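Local atomic coordinates of Non-structural protein 2 (Human rotavirus C, PDB entry 2GU0), a protein that forms homooctamers and probably binds single-stranded RNA, hydrolyses nucleoside and RNA triphosphates, and helps build the viroplasms where the viral genome is replicated and packaged. Residues Ala5-Phe10 with Asp74-Leu79; Asp15-Tyr20 with Glu95-Asp100; Trp19-Lys24 with Glu78-Leu83; Val133-Ile138 with Thr149-Ser154. All blocks are in the same frame, centred on the assembly; numbering follows the deposited sequence.

Interaction 1 (Ala5-Phe10 with Asp74-Leu79); sequences ACFVSF and DQYTEL
Tyr76 on helix 74-79 reaches across to Cys6 and Phe7 near the start of the chain. Its CB points along the contact rather than into it, and the ring makes the approach. CG is anti to the backbone N (chi1 176°), which carries the ring off the helix toward residues 6 and 7. Tyr76 CD1 is the first atom to meet the other segment, 4.1 Å from Phe7 CE2. Next comes Tyr76 CE1, 3.7 Å from Phe7 CD2. The two rings touch rim to rim, with planes at 34°, and neither lies over the other. CZ then comes near the Cys6 carbonyl. At the tip, Tyr76 OH donates a hydrogen bond to Cys6 O at 2.9 Å, in the carbonyl plane, with a C=O...O angle of 157°. This bond fixes the far end of the ring.

The partner residues lead straight into strand 8-11, the first strand of a two-stranded beta hairpin. The contact therefore ties the root of this hairpin to helix 74-90. One turn after Tyr76, Leu79 points at the same phenyl ring. It comes obliquely to the CD2-CE2 side of that ring. Leu79 CD2 lies 3.7 Å from Phe7 CD2 and also touches Phe7 CE2. All four touching residues are buried. Phe7 also packs on Val108, a predicted ATP-binding residue at the start of helix 108-119.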
loop_
_atom_site.group_PDB
_atom_site.type_symbol
_atom_site.label_atom_id
_atom_site.label_comp_id
_atom_site.label_asym_id
_atom_site.label_seq_id
_atom_site.Cartn_x
_atom_site.Cartn_y
_atom_site.Cartn_z
ATOM N N ALA A 5 4.023 6.740 41.060
ATOM C CA ALA A 5 3.886 5.288 41.177
ATOM C C ALA A 5 3.043 4.644 40.072
ATOM O O ALA A 5 2.858 3.429 40.060
ATOM C CB ALA A 5 3.294 4.923 42.534
ATOM N N CYS A 6 2.505 5.445 39.165
ATOM C CA CYS A 6 1.728 4.883 38.077
ATOM C C CYS A 6 2.676 4.624 36.925
ATOM O O CYS A 6 2.287 4.052 35.914
ATOM C CB CYS A 6 0.656 5.851 37.608
ATOM S SG CYS A 6 -0.605 6.224 38.806
ATOM N N PHE A 7 3.929 5.037 37.085
ATOM C CA PHE A 7 4.913 4.864 36.029
ATOM C C PHE A 7 6.193 4.126 36.388
ATOM O O PHE A 7 6.849 3.576 35.501
ATOM C CB PHE A 7 5.301 6.221 35.465
ATOM C CG PHE A 7 4.141 7.057 35.064
ATOM C CD1 PHE A 7 3.570 7.943 35.961
ATOM C CD2 PHE A 7 3.618 6.965 33.785
ATOM C CE1 PHE A 7 2.496 8.730 35.591
ATOM C CE2 PHE A 7 2.537 7.752 33.402
ATOM C CZ PHE A 7 1.975 8.638 34.309
ATOM N N VAL A 8 6.561 4.122 37.667
ATOM C CA VAL A 8 7.797 3.475 38.085
ATOM C C VAL A 8 7.752 2.795 39.448
ATOM O O VAL A 8 7.092 3.269 40.377
ATOM C CB VAL A 8 8.938 4.493 38.140
ATOM C CG1 VAL A 8 9.132 5.134 36.797
ATOM C CG2 VAL A 8 8.616 5.558 39.168
ATOM N N SER A 9 8.457 1.675 39.563
ATOM C CA SER A 9 8.551 0.955 40.828
ATOM C C SER A 9 10.011 1.104 41.227
ATOM O O SER A 9 10.812 1.597 40.425
ATOM C CB SER A 9 8.170 -0.517 40.657
ATOM O OG SER A 9 8.876 -1.110 39.598
ATOM N N PHE A 10 10.380 0.694 42.436
ATOM C CA PHE A 10 11.771 0.863 42.855
ATOM C C PHE A 10 12.358 -0.296 43.649
ATOM O O PHE A 10 11.646 -1.185 44.108
ATOM C CB PHE A 10 11.896 2.142 43.683
ATOM C CG PHE A 10 11.016 2.148 44.896
ATOM C CD1 PHE A 10 11.363 1.417 46.025
ATOM C CD2 PHE A 10 9.799 2.815 44.878
ATOM C CE1 PHE A 10 10.498 1.347 47.117
ATOM C CE2 PHE A 10 8.931 2.749 45.964
ATOM C CZ PHE A 10 9.283 2.013 47.083
ATOM N N ASP A 74 1.813 3.675 23.033
ATOM C CA ASP A 74 3.252 3.525 22.840
ATOM C C ASP A 74 3.922 4.692 23.534
ATOM O O ASP A 74 5.134 4.714 23.709
ATOM C CB ASP A 74 3.610 3.601 21.356
ATOM C CG ASP A 74 3.934 2.258 20.762
ATOM O OD1 ASP A 74 4.662 1.482 21.421
ATOM O OD2 ASP A 74 3.475 1.982 19.630
ATOM N N GLN A 75 3.115 5.677 23.904
ATOM C CA GLN A 75 3.616 6.876 24.539
ATOM C C GLN A 75 3.819 6.647 26.039
ATOM O O GLN A 75 4.614 7.339 26.676
ATOM C CB GLN A 75 2.638 8.021 24.279
ATOM C CG GLN A 75 3.255 9.380 24.366
ATOM C CD GLN A 75 4.142 9.688 23.190
ATOM O OE1 GLN A 75 5.050 8.924 22.862
ATOM N NE2 GLN A 75 3.894 10.820 22.551
ATOM N N TYR A 76 3.091 5.672 26.586
ATOM C CA TYR A 76 3.187 5.300 27.999
ATOM C C TYR A 76 4.551 4.626 28.235
ATOM O O TYR A 76 5.225 4.889 29.238
ATOM C CB TYR A 76 2.048 4.335 28.367
ATOM C CG TYR A 76 2.109 3.803 29.784
ATOM C CD1 TYR A 76 1.714 4.588 30.879
ATOM C CD2 TYR A 76 2.598 2.524 30.034
ATOM C CE1 TYR A 76 1.810 4.100 32.189
ATOM C CE2 TYR A 76 2.700 2.026 31.329
ATOM C CZ TYR A 76 2.308 2.813 32.400
ATOM O OH TYR A 76 2.423 2.288 33.659
ATOM N N THR A 77 4.947 3.766 27.300
ATOM C CA THR A 77 6.219 3.066 27.372
ATOM C C THR A 77 7.321 4.111 27.403
ATOM O O THR A 77 8.254 4.038 28.202
ATOM C CB THR A 77 6.451 2.202 26.129
ATOM O OG1 THR A 77 5.282 1.430 25.854
ATOM C CG2 THR A 77 7.609 1.275 26.341
ATOM N N GLU A 78 7.196 5.081 26.509
ATOM C CA GLU A 78 8.157 6.168 26.388
ATOM C C GLU A 78 8.333 6.906 27.707
ATOM O O GLU A 78 9.431 6.979 28.242
ATOM C CB GLU A 78 7.683 7.150 25.323
ATOM C CG GLU A 78 7.615 6.557 23.942
ATOM C CD GLU A 78 8.978 6.437 23.332
ATOM O OE1 GLU A 78 9.562 7.501 23.012
ATOM O OE2 GLU A 78 9.466 5.294 23.186
ATOM N N LEU A 79 7.239 7.456 28.217
ATOM C CA LEU A 79 7.262 8.201 29.462
ATOM C C LEU A 79 7.792 7.323 30.595
ATOM O O LEU A 79 8.627 7.749 31.404
ATOM C CB LEU A 79 5.854 8.695 29.804
ATOM C CG LEU A 79 5.716 9.445 31.128
ATOM C CD1 LEU A 79 6.549 10.712 31.068
ATOM C CD2 LEU A 79 4.265 9.765 31.406
#

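Interaction 2 (Asp15-Tyr20 with Glu95-Asp100); sequences DKVVWY and EKFQFD
Phe97 packs its CB and ring against Val17 and brings the far part of the ring to Trp19. The close part of the contact is small. Val17 CG2 sits against the base of the phenyl group, 3.8 Å from Phe97 CB and equally far from Phe97 CD1. The two side chains cross at about a right angle, and the methyl meets the ring obliquely. With chi1 at 174° the phenyl group is extended from the backbone N and reaches the indole. There Trp19 CH2 lies 3.9 Å from Phe97 CE1, at the edge of the phenyl ring and near its plane. The other branch of Val17, CG1, rests on one face of the same indole, 3.5 Å above its plane and offset toward the rim. Val17 and Trp19 are thus packed on each other as well as on Phe97.

The other side is loose and exposed. Asp15, Lys16, Glu95 and Lys96 lie at the surface, and none of them makes a direct contact across the two segments. Lys96 sends its chain away from residues 15-20. Just before residue 95, backbone hydrogen bonds join Asp15 to Thr94 and Val17 to Met92. Phe97 itself is partly exposed, and its ring also meets Phe10 of strand 8-11.

Every touching pair between the two segments is apolar. The loop of residues 95-100 is therefore attached here by hydrophobic contact, while the backbone bonds come from the residues just before it.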
loop_
_atom_site.group_PDB
_atom_site.type_symbol
_atom_site.label_atom_id
_atom_site.label_comp_id
_atom_site.label_asym_id
_atom_site.label_seq_id
_atom_site.Cartn_x
_atom_site.Cartn_y
_atom_site.Cartn_z
ATOM N N ASP A 15 23.175 0.900 46.588
ATOM C CA ASP A 15 23.601 2.089 47.301
ATOM C C ASP A 15 22.622 3.218 47.030
ATOM O O ASP A 15 22.174 3.900 47.950
ATOM C CB ASP A 15 25.000 2.497 46.857
ATOM C CG ASP A 15 25.710 3.331 47.896
ATOM O OD1 ASP A 15 26.539 4.185 47.510
ATOM O OD2 ASP A 15 25.442 3.120 49.100
ATOM N N LYS A 16 22.304 3.424 45.756
ATOM C CA LYS A 16 21.344 4.456 45.379
ATOM C C LYS A 16 20.038 3.760 44.992
ATOM O O LYS A 16 20.036 2.572 44.647
ATOM C CB LYS A 16 21.849 5.289 44.188
ATOM C CG LYS A 16 23.044 6.215 44.460
ATOM C CD LYS A 16 24.378 5.507 44.255
ATOM C CE LYS A 16 25.540 6.493 44.244
ATOM N NZ LYS A 16 25.485 7.415 43.068
ATOM N N VAL A 17 18.927 4.487 45.065
ATOM C CA VAL A 17 17.640 3.921 44.693
ATOM C C VAL A 17 17.628 3.564 43.207
ATOM O O VAL A 17 18.110 4.328 42.363
ATOM C CB VAL A 17 16.506 4.907 44.957
ATOM C CG1 VAL A 17 15.179 4.307 44.511
ATOM C CG2 VAL A 17 16.478 5.268 46.426
ATOM N N VAL A 18 17.092 2.392 42.891
ATOM C CA VAL A 18 17.012 1.961 41.507
ATOM C C VAL A 18 15.550 1.958 41.089
ATOM O O VAL A 18 14.708 1.355 41.752
ATOM C CB VAL A 18 17.581 0.554 41.331
ATOM C CG1 VAL A 18 17.603 0.188 39.859
ATOM C CG2 VAL A 18 18.975 0.486 41.943
ATOM N N TRP A 19 15.247 2.642 39.991
ATOM C CA TRP A 19 13.874 2.709 39.505
ATOM C C TRP A 19 13.643 1.803 38.316
ATOM O O TRP A 19 14.549 1.567 37.524
ATOM C CB TRP A 19 13.527 4.137 39.123
ATOM C CG TRP A 19 13.770 5.110 40.231
ATOM C CD1 TRP A 19 14.940 5.743 40.530
ATOM C CD2 TRP A 19 12.823 5.534 41.207
ATOM N NE1 TRP A 19 14.778 6.534 41.633
ATOM C CE2 TRP A 19 13.486 6.425 42.069
ATOM C CE3 TRP A 19 11.472 5.243 41.439
ATOM C CZ2 TRP A 19 12.851 7.030 43.138
ATOM C CZ3 TRP A 19 10.843 5.835 42.495
ATOM C CH2 TRP A 19 11.530 6.724 43.339
ATOM N N TYR A 20 12.424 1.290 38.201
ATOM C CA TYR A 20 12.069 0.424 37.083
ATOM C C TYR A 20 10.791 0.865 36.373
ATOM O O TYR A 20 9.870 1.406 36.991
ATOM C CB TYR A 20 11.891 -1.017 37.553
ATOM C CG TYR A 20 13.077 -1.555 38.303
ATOM C CD1 TYR A 20 13.178 -1.403 39.687
ATOM C CD2 TYR A 20 14.125 -2.182 37.628
ATOM C CE1 TYR A 20 14.296 -1.862 40.381
ATOM C CE2 TYR A 20 15.247 -2.640 38.312
ATOM C CZ TYR A 20 15.327 -2.476 39.687
ATOM O OH TYR A 20 16.443 -2.907 40.364
ATOM N N GLU A 95 19.395 5.226 51.834
ATOM C CA GLU A 95 19.200 5.598 53.234
ATOM C C GLU A 95 18.210 6.742 53.445
ATOM O O GLU A 95 17.447 6.741 54.412
ATOM C CB GLU A 95 20.545 5.980 53.863
ATOM C CG GLU A 95 21.416 6.847 52.964
ATOM C CD GLU A 95 22.510 7.577 53.727
ATOM O OE1 GLU A 95 23.136 6.954 54.609
ATOM O OE2 GLU A 95 22.753 8.773 53.438
ATOM N N LYS A 96 18.220 7.715 52.542
ATOM C CA LYS A 96 17.330 8.860 52.676
ATOM C C LYS A 96 16.041 8.770 51.862
ATOM O O LYS A 96 15.270 9.726 51.803
ATOM C CB LYS A 96 18.082 10.135 52.311
ATOM C CG LYS A 96 19.352 10.349 53.116
ATOM C CD LYS A 96 19.870 11.762 52.941
ATOM C CE LYS A 96 20.959 12.095 53.941
ATOM N NZ LYS A 96 21.225 13.562 53.947
ATOM N N PHE A 97 15.806 7.615 51.244
ATOM C CA PHE A 97 14.609 7.397 50.440
ATOM C C PHE A 97 13.324 7.460 51.263
ATOM O O PHE A 97 13.273 6.982 52.389
ATOM C CB PHE A 97 14.683 6.039 49.742
ATOM C CG PHE A 97 13.431 5.672 48.997
ATOM C CD1 PHE A 97 13.120 6.283 47.789
ATOM C CD2 PHE A 97 12.548 4.736 49.517
ATOM C CE1 PHE A 97 11.952 5.966 47.111
ATOM C CE2 PHE A 97 11.378 4.413 48.848
ATOM C CZ PHE A 97 11.078 5.028 47.643
ATOM N N GLN A 98 12.287 8.047 50.681
ATOM C CA GLN A 98 10.993 8.165 51.340
ATOM C C GLN A 98 9.896 7.651 50.414
ATOM O O GLN A 98 9.604 8.257 49.387
ATOM C CB GLN A 98 10.717 9.623 51.709
ATOM C CG GLN A 98 10.894 9.936 53.194
ATOM C CD GLN A 98 10.398 11.326 53.559
ATOM O OE1 GLN A 98 11.074 12.324 53.304
ATOM N NE2 GLN A 98 9.201 11.397 54.140
ATOM N N PHE A 99 9.290 6.530 50.784
ATOM C CA PHE A 99 8.240 5.939 49.972
ATOM C C PHE A 99 7.243 6.976 49.467
ATOM O O PHE A 99 6.677 6.824 48.389
ATOM C CB PHE A 99 7.494 4.852 50.757
ATOM C CG PHE A 99 6.371 4.212 49.981
ATOM C CD1 PHE A 99 6.642 3.402 48.879
ATOM C CD2 PHE A 99 5.043 4.465 50.313
ATOM C CE1 PHE A 99 5.607 2.861 48.118
ATOM C CE2 PHE A 99 4.000 3.927 49.556
ATOM C CZ PHE A 99 4.281 3.126 48.458
ATOM N N ASP A 100 7.029 8.032 50.238
ATOM C CA ASP A 100 6.086 9.068 49.842
ATOM C C ASP A 100 6.341 9.691 48.471
ATOM O O ASP A 100 5.397 10.109 47.797
ATOM C CB ASP A 100 6.054 10.178 50.892
ATOM C CG ASP A 100 4.985 9.954 51.941
ATOM O OD1 ASP A 100 3.789 9.951 51.577
ATOM O OD2 ASP A 100 5.337 9.782 53.129
#

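Interaction 3 (Trp19-Lys24 with Glu78-Leu83); sequences WYPINK and ELVNLL
Pro21 and Val80 point their CB atoms at each other where the end of strand 18-21 meets helix 74-90. Their CA atoms, the nearest such pair, are 5.2 Å apart. The CG1 branch of Val80 is turned to the proline ring and to the backbone beyond it, with Val80 CG1 3.4 Å from Ile22 N. The modelled gap between this methyl and the ring is too short to be trusted in detail. The CG2 branch is directed further along the chain, with Val80 CG2 3.4 Å from Ile22 O. Val80 thus straddles the peptide units around Ile22, while the Ile22 side chain leads away from the helix segment. The Asn81 side chain comes obliquely to Pro21 CG. This side of the contact is more exposed; Val80 is buried.

Asn23 is the N-cap of helix 24-32: its OD1 accepts a bond from Ala26 N. The same residue packs on Asn122 of a second subunit. In the fold, Pro21 also packs on Ala84, one turn after Val80, and Ile22 reaches Pro53 and Tyr76. Helix 74-90 packs on helix 108-119 through Leu79 and Leu82, and Trp19 and Leu83 meet Val8 of strand 8-11.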
loop_
_atom_site.group_PDB
_atom_site.type_symbol
_atom_site.label_atom_id
_atom_site.label_comp_id
_atom_site.label_asym_id
_atom_site.label_seq_id
_atom_site.Cartn_x
_atom_site.Cartn_y
_atom_site.Cartn_z
ATOM N N TRP A 19 15.247 2.642 39.991
ATOM C CA TRP A 19 13.874 2.709 39.505
ATOM C C TRP A 19 13.643 1.803 38.316
ATOM O O TRP A 19 14.549 1.567 37.524
ATOM C CB TRP A 19 13.527 4.137 39.123
ATOM C CG TRP A 19 13.770 5.110 40.231
ATOM C CD1 TRP A 19 14.940 5.743 40.530
ATOM C CD2 TRP A 19 12.823 5.534 41.207
ATOM N NE1 TRP A 19 14.778 6.534 41.633
ATOM C CE2 TRP A 19 13.486 6.425 42.069
ATOM C CE3 TRP A 19 11.472 5.243 41.439
ATOM C CZ2 TRP A 19 12.851 7.030 43.138
ATOM C CZ3 TRP A 19 10.843 5.835 42.495
ATOM C CH2 TRP A 19 11.530 6.724 43.339
ATOM N N TYR A 20 12.424 1.290 38.201
ATOM C CA TYR A 20 12.069 0.424 37.083
ATOM C C TYR A 20 10.791 0.865 36.373
ATOM O O TYR A 20 9.870 1.406 36.991
ATOM C CB TYR A 20 11.891 -1.017 37.553
ATOM C CG TYR A 20 13.077 -1.555 38.303
ATOM C CD1 TYR A 20 13.178 -1.403 39.687
ATOM C CD2 TYR A 20 14.125 -2.182 37.628
ATOM C CE1 TYR A 20 14.296 -1.862 40.381
ATOM C CE2 TYR A 20 15.247 -2.640 38.312
ATOM C CZ TYR A 20 15.327 -2.476 39.687
ATOM O OH TYR A 20 16.443 -2.907 40.364
ATOM N N PRO A 21 10.728 0.638 35.054
ATOM C CA PRO A 21 9.587 0.980 34.198
ATOM C C PRO A 21 8.410 0.061 34.505
ATOM O O PRO A 21 8.607 -1.094 34.868
ATOM C CB PRO A 21 10.121 0.710 32.793
ATOM C CG PRO A 21 11.574 0.854 32.918
ATOM C CD PRO A 21 11.871 0.205 34.234
ATOM N N ILE A 22 7.193 0.560 34.369
ATOM C CA ILE A 22 6.015 -0.278 34.582
ATOM C C ILE A 22 5.384 -0.494 33.199
ATOM O O ILE A 22 5.164 0.466 32.464
ATOM C CB ILE A 22 5.001 0.399 35.511
ATOM C CG1 ILE A 22 5.526 0.395 36.940
ATOM C CG2 ILE A 22 3.695 -0.341 35.475
ATOM C CD1 ILE A 22 4.578 1.023 37.938
ATOM N N ASN A 23 5.098 -1.738 32.830
ATOM C CA ASN A 23 4.531 -1.974 31.510
ATOM C C ASN A 23 3.017 -2.126 31.493
ATOM O O ASN A 23 2.391 -2.346 32.540
ATOM C CB ASN A 23 5.211 -3.171 30.831
ATOM C CG ASN A 23 4.850 -4.488 31.457
ATOM O OD1 ASN A 23 3.722 -4.957 31.329
ATOM N ND2 ASN A 23 5.807 -5.102 32.140
ATOM N N LYS A 24 2.440 -2.001 30.294
ATOM C CA LYS A 24 0.998 -2.079 30.118
ATOM C C LYS A 24 0.387 -3.408 30.493
ATOM O O LYS A 24 -0.740 -3.454 30.973
ATOM C CB LYS A 24 0.611 -1.730 28.685
ATOM C CG LYS A 24 1.005 -2.759 27.655
ATOM C CD LYS A 24 0.672 -2.274 26.255
ATOM C CE LYS A 24 1.334 -3.169 25.209
ATOM N NZ LYS A 24 1.165 -2.649 23.823
ATOM N N GLU A 78 7.196 5.081 26.509
ATOM C CA GLU A 78 8.157 6.168 26.388
ATOM C C GLU A 78 8.333 6.906 27.707
ATOM O O GLU A 78 9.431 6.979 28.242
ATOM C CB GLU A 78 7.683 7.150 25.323
ATOM C CG GLU A 78 7.615 6.557 23.942
ATOM C CD GLU A 78 8.978 6.437 23.332
ATOM O OE1 GLU A 78 9.562 7.501 23.012
ATOM O OE2 GLU A 78 9.466 5.294 23.186
ATOM N N LEU A 79 7.239 7.456 28.217
ATOM C CA LEU A 79 7.262 8.201 29.462
ATOM C C LEU A 79 7.792 7.323 30.595
ATOM O O LEU A 79 8.627 7.749 31.404
ATOM C CB LEU A 79 5.854 8.695 29.804
ATOM C CG LEU A 79 5.716 9.445 31.128
ATOM C CD1 LEU A 79 6.549 10.712 31.068
ATOM C CD2 LEU A 79 4.265 9.765 31.406
ATOM N N VAL A 80 7.303 6.094 30.643
ATOM C CA VAL A 80 7.707 5.172 31.675
ATOM C C VAL A 80 9.231 5.006 31.699
ATOM O O VAL A 80 9.858 4.996 32.772
ATOM C CB VAL A 80 6.955 3.824 31.472
ATOM C CG1 VAL A 80 7.832 2.646 31.782
ATOM C CG2 VAL A 80 5.726 3.798 32.361
ATOM N N ASN A 81 9.840 4.904 30.522
ATOM C CA ASN A 81 11.286 4.740 30.468
ATOM C C ASN A 81 12.045 6.030 30.724
ATOM O O ASN A 81 13.135 6.019 31.274
ATOM C CB ASN A 81 11.692 4.128 29.141
ATOM C CG ASN A 81 11.506 2.633 29.130
ATOM O OD1 ASN A 81 10.535 2.119 28.588
ATOM N ND2 ASN A 81 12.428 1.922 29.761
ATOM N N LEU A 82 11.462 7.148 30.324
ATOM C CA LEU A 82 12.079 8.441 30.542
ATOM C C LEU A 82 12.159 8.664 32.056
ATOM O O LEU A 82 13.188 9.071 32.589
ATOM C CB LEU A 82 11.228 9.529 29.892
ATOM C CG LEU A 82 11.718 10.952 30.125
ATOM C CD1 LEU A 82 13.027 11.165 29.389
ATOM C CD2 LEU A 82 10.664 11.927 29.645
ATOM N N LEU A 83 11.068 8.375 32.746
ATOM C CA LEU A 83 11.034 8.553 34.182
ATOM C C LEU A 83 12.046 7.658 34.902
ATOM O O LEU A 83 12.776 8.126 35.772
ATOM C CB LEU A 83 9.614 8.317 34.699
ATOM C CG LEU A 83 8.597 9.337 34.164
ATOM C CD1 LEU A 83 7.194 8.964 34.599
ATOM C CD2 LEU A 83 8.955 10.734 34.660
#

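Interaction 4 (Val133-Ile138 with Thr149-Ser154); sequences VKAVMI and TPLTES
The helix of residues 133-138 and the irregular chain of residues 149-154 come closest at Ala135 and Leu151, whose CA atoms are 4.7 Å apart. The helix is part of 129-139, in the N-terminal family region. The other segment leads into strand 157-160, an outermost strand, within this chain, of the five-stranded antiparallel sheet of the HIT-like C-terminal region. The contact thus spans the junction between the two regions.

Leu151 is the central side chain, and it is buried. Its CG is anti to the carbonyl carbon (chi1 -44°), and the two branches fork over the helix surface. Leu151 CD2 goes to the earlier turn, 4.1 Å from Ala135 CB and 4.3 Å from Lys134 CB. The rest of the Lys134 chain runs away from the contact. Leu151 CD1 goes to the later turn, where Ile138 CD1 meets it at 3.9 Å. Ile138 and Leu151 cross at about a right angle.

Nearby, Glu153 forms a salt bridge with Lys185, a predicted ATP-binding residue. Arg117 donates to the carbonyls of Pro150 and Thr152, linking residues 149-154 to helix 108-119. Thr149 and Pro150 also pack on Ile47 of a third subunit. The small Ala135 lets the loop backbone itself come near the helix: Ala135 CB lies 3.8 Å from Leu151 O.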
loop_
_atom_site.group_PDB
_atom_site.type_symbol
_atom_site.label_atom_id
_atom_site.label_comp_id
_atom_site.label_asym_id
_atom_site.label_seq_id
_atom_site.Cartn_x
_atom_site.Cartn_y
_atom_site.Cartn_z
ATOM N N VAL A 133 17.396 16.043 32.404
ATOM C CA VAL A 133 17.068 15.625 33.763
ATOM C C VAL A 133 16.382 16.753 34.532
ATOM O O VAL A 133 15.413 16.521 35.256
ATOM C CB VAL A 133 18.332 15.174 34.528
ATOM C CG1 VAL A 133 17.967 14.729 35.925
ATOM C CG2 VAL A 133 19.001 14.041 33.790
ATOM N N LYS A 134 16.874 17.978 34.370
ATOM C CA LYS A 134 16.271 19.114 35.068
ATOM C C LYS A 134 14.858 19.399 34.582
ATOM O O LYS A 134 13.965 19.635 35.392
ATOM C CB LYS A 134 17.131 20.375 34.905
ATOM C CG LYS A 134 18.145 20.590 36.011
ATOM C CD LYS A 134 19.158 21.665 35.643
ATOM C CE LYS A 134 20.299 21.718 36.661
ATOM N NZ LYS A 134 21.363 22.674 36.248
ATOM N N ALA A 135 14.658 19.384 33.264
ATOM C CA ALA A 135 13.338 19.641 32.687
ATOM C C ALA A 135 12.313 18.625 33.196
ATOM O O ALA A 135 11.178 18.979 33.547
ATOM C CB ALA A 135 13.408 19.588 31.158
ATOM N N VAL A 136 12.727 17.364 33.232
ATOM C CA VAL A 136 11.864 16.292 33.693
ATOM C C VAL A 136 11.592 16.365 35.185
ATOM O O VAL A 136 10.474 16.107 35.629
ATOM C CB VAL A 136 12.467 14.922 33.386
ATOM C CG1 VAL A 136 11.653 13.842 34.067
ATOM C CG2 VAL A 136 12.517 14.704 31.891
ATOM N N MET A 137 12.608 16.695 35.971
ATOM C CA MET A 137 12.393 16.792 37.404
ATOM C C MET A 137 11.373 17.882 37.658
ATOM O O MET A 137 10.449 17.688 38.447
ATOM C CB MET A 137 13.693 17.099 38.148
ATOM C CG MET A 137 14.650 15.925 38.202
ATOM S SD MET A 137 13.874 14.418 38.818
ATOM C CE MET A 137 13.881 14.718 40.559
ATOM N N ILE A 138 11.529 19.025 36.994
ATOM C CA ILE A 138 10.561 20.103 37.164
ATOM C C ILE A 138 9.166 19.545 36.836
ATOM O O ILE A 138 8.247 19.639 37.646
ATOM C CB ILE A 138 10.871 21.319 36.237
ATOM C CG1 ILE A 138 12.064 22.103 36.779
ATOM C CG2 ILE A 138 9.674 22.240 36.146
ATOM C CD1 ILE A 138 12.478 23.259 35.897
ATOM N N THR A 149 13.348 29.042 29.781
ATOM C CA THR A 149 13.052 28.616 28.422
ATOM C C THR A 149 13.672 27.307 27.963
ATOM O O THR A 149 13.033 26.538 27.258
ATOM C CB THR A 149 13.426 29.709 27.409
ATOM O OG1 THR A 149 12.578 30.847 27.608
ATOM C CG2 THR A 149 13.250 29.198 25.977
ATOM N N PRO A 150 14.933 27.042 28.333
ATOM C CA PRO A 150 15.591 25.795 27.918
ATOM C C PRO A 150 14.891 24.557 28.451
ATOM O O PRO A 150 15.048 23.460 27.904
ATOM C CB PRO A 150 16.993 25.939 28.495
ATOM C CG PRO A 150 17.224 27.399 28.444
ATOM C CD PRO A 150 15.909 27.956 28.952
ATOM N N LEU A 151 14.097 24.751 29.500
ATOM C CA LEU A 151 13.397 23.651 30.147
ATOM C C LEU A 151 11.887 23.581 29.938
ATOM O O LEU A 151 11.243 22.673 30.479
ATOM C CB LEU A 151 13.683 23.701 31.648
ATOM C CG LEU A 151 15.155 23.972 31.964
ATOM C CD1 LEU A 151 15.309 24.279 33.422
ATOM C CD2 LEU A 151 16.009 22.772 31.569
ATOM N N THR A 152 11.309 24.509 29.172
ATOM C CA THR A 152 9.856 24.485 28.983
ATOM C C THR A 152 9.398 23.144 28.454
ATOM O O THR A 152 10.165 22.414 27.843
ATOM C CB THR A 152 9.347 25.544 27.987
ATOM O OG1 THR A 152 9.879 26.817 28.330
ATOM C CG2 THR A 152 7.822 25.640 28.048
ATOM N N GLU A 153 8.133 22.836 28.684
ATOM C CA GLU A 153 7.573 21.589 28.212
ATOM C C GLU A 153 7.426 21.529 26.693
ATOM O O GLU A 153 7.361 20.444 26.140
ATOM C CB GLU A 153 6.200 21.347 28.851
ATOM C CG GLU A 153 5.150 22.390 28.509
ATOM C CD GLU A 153 3.760 22.027 29.023
ATOM O OE1 GLU A 153 3.127 21.106 28.458
ATOM O OE2 GLU A 153 3.303 22.670 29.993
ATOM N N SER A 154 7.399 22.666 26.009
ATOM C CA SER A 154 7.194 22.631 24.566
ATOM C C SER A 154 8.152 23.381 23.625
ATOM O O SER A 154 8.626 24.474 23.928
ATOM C CB SER A 154 5.745 23.059 24.276
ATOM O OG SER A 154 5.536 23.396 22.918
#

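In the fold
Interactions 1 and 3 are neighbours, with centres about 3 Å apart. Both set helix 74-90 against the hairpin of strands 8-11 and 18-21 or the residues flanking it, and Phe7 O probably bonds to Ile22 N between them. Interaction 1 is fully buried and adds a polar bond to its apolar packing. Interaction 3 is partly exposed, with a valine against a proline and the backbone beyond it. Interaction 2 joins the same hairpin to a loop, with buried apolar contacts beside exposed charges. Interaction 4 lies nearest the chain centre, is partly buried with apolar side-chain contacts, and links the two family regions. It touches interaction 3 through Leu82 and Leu83 on Val136.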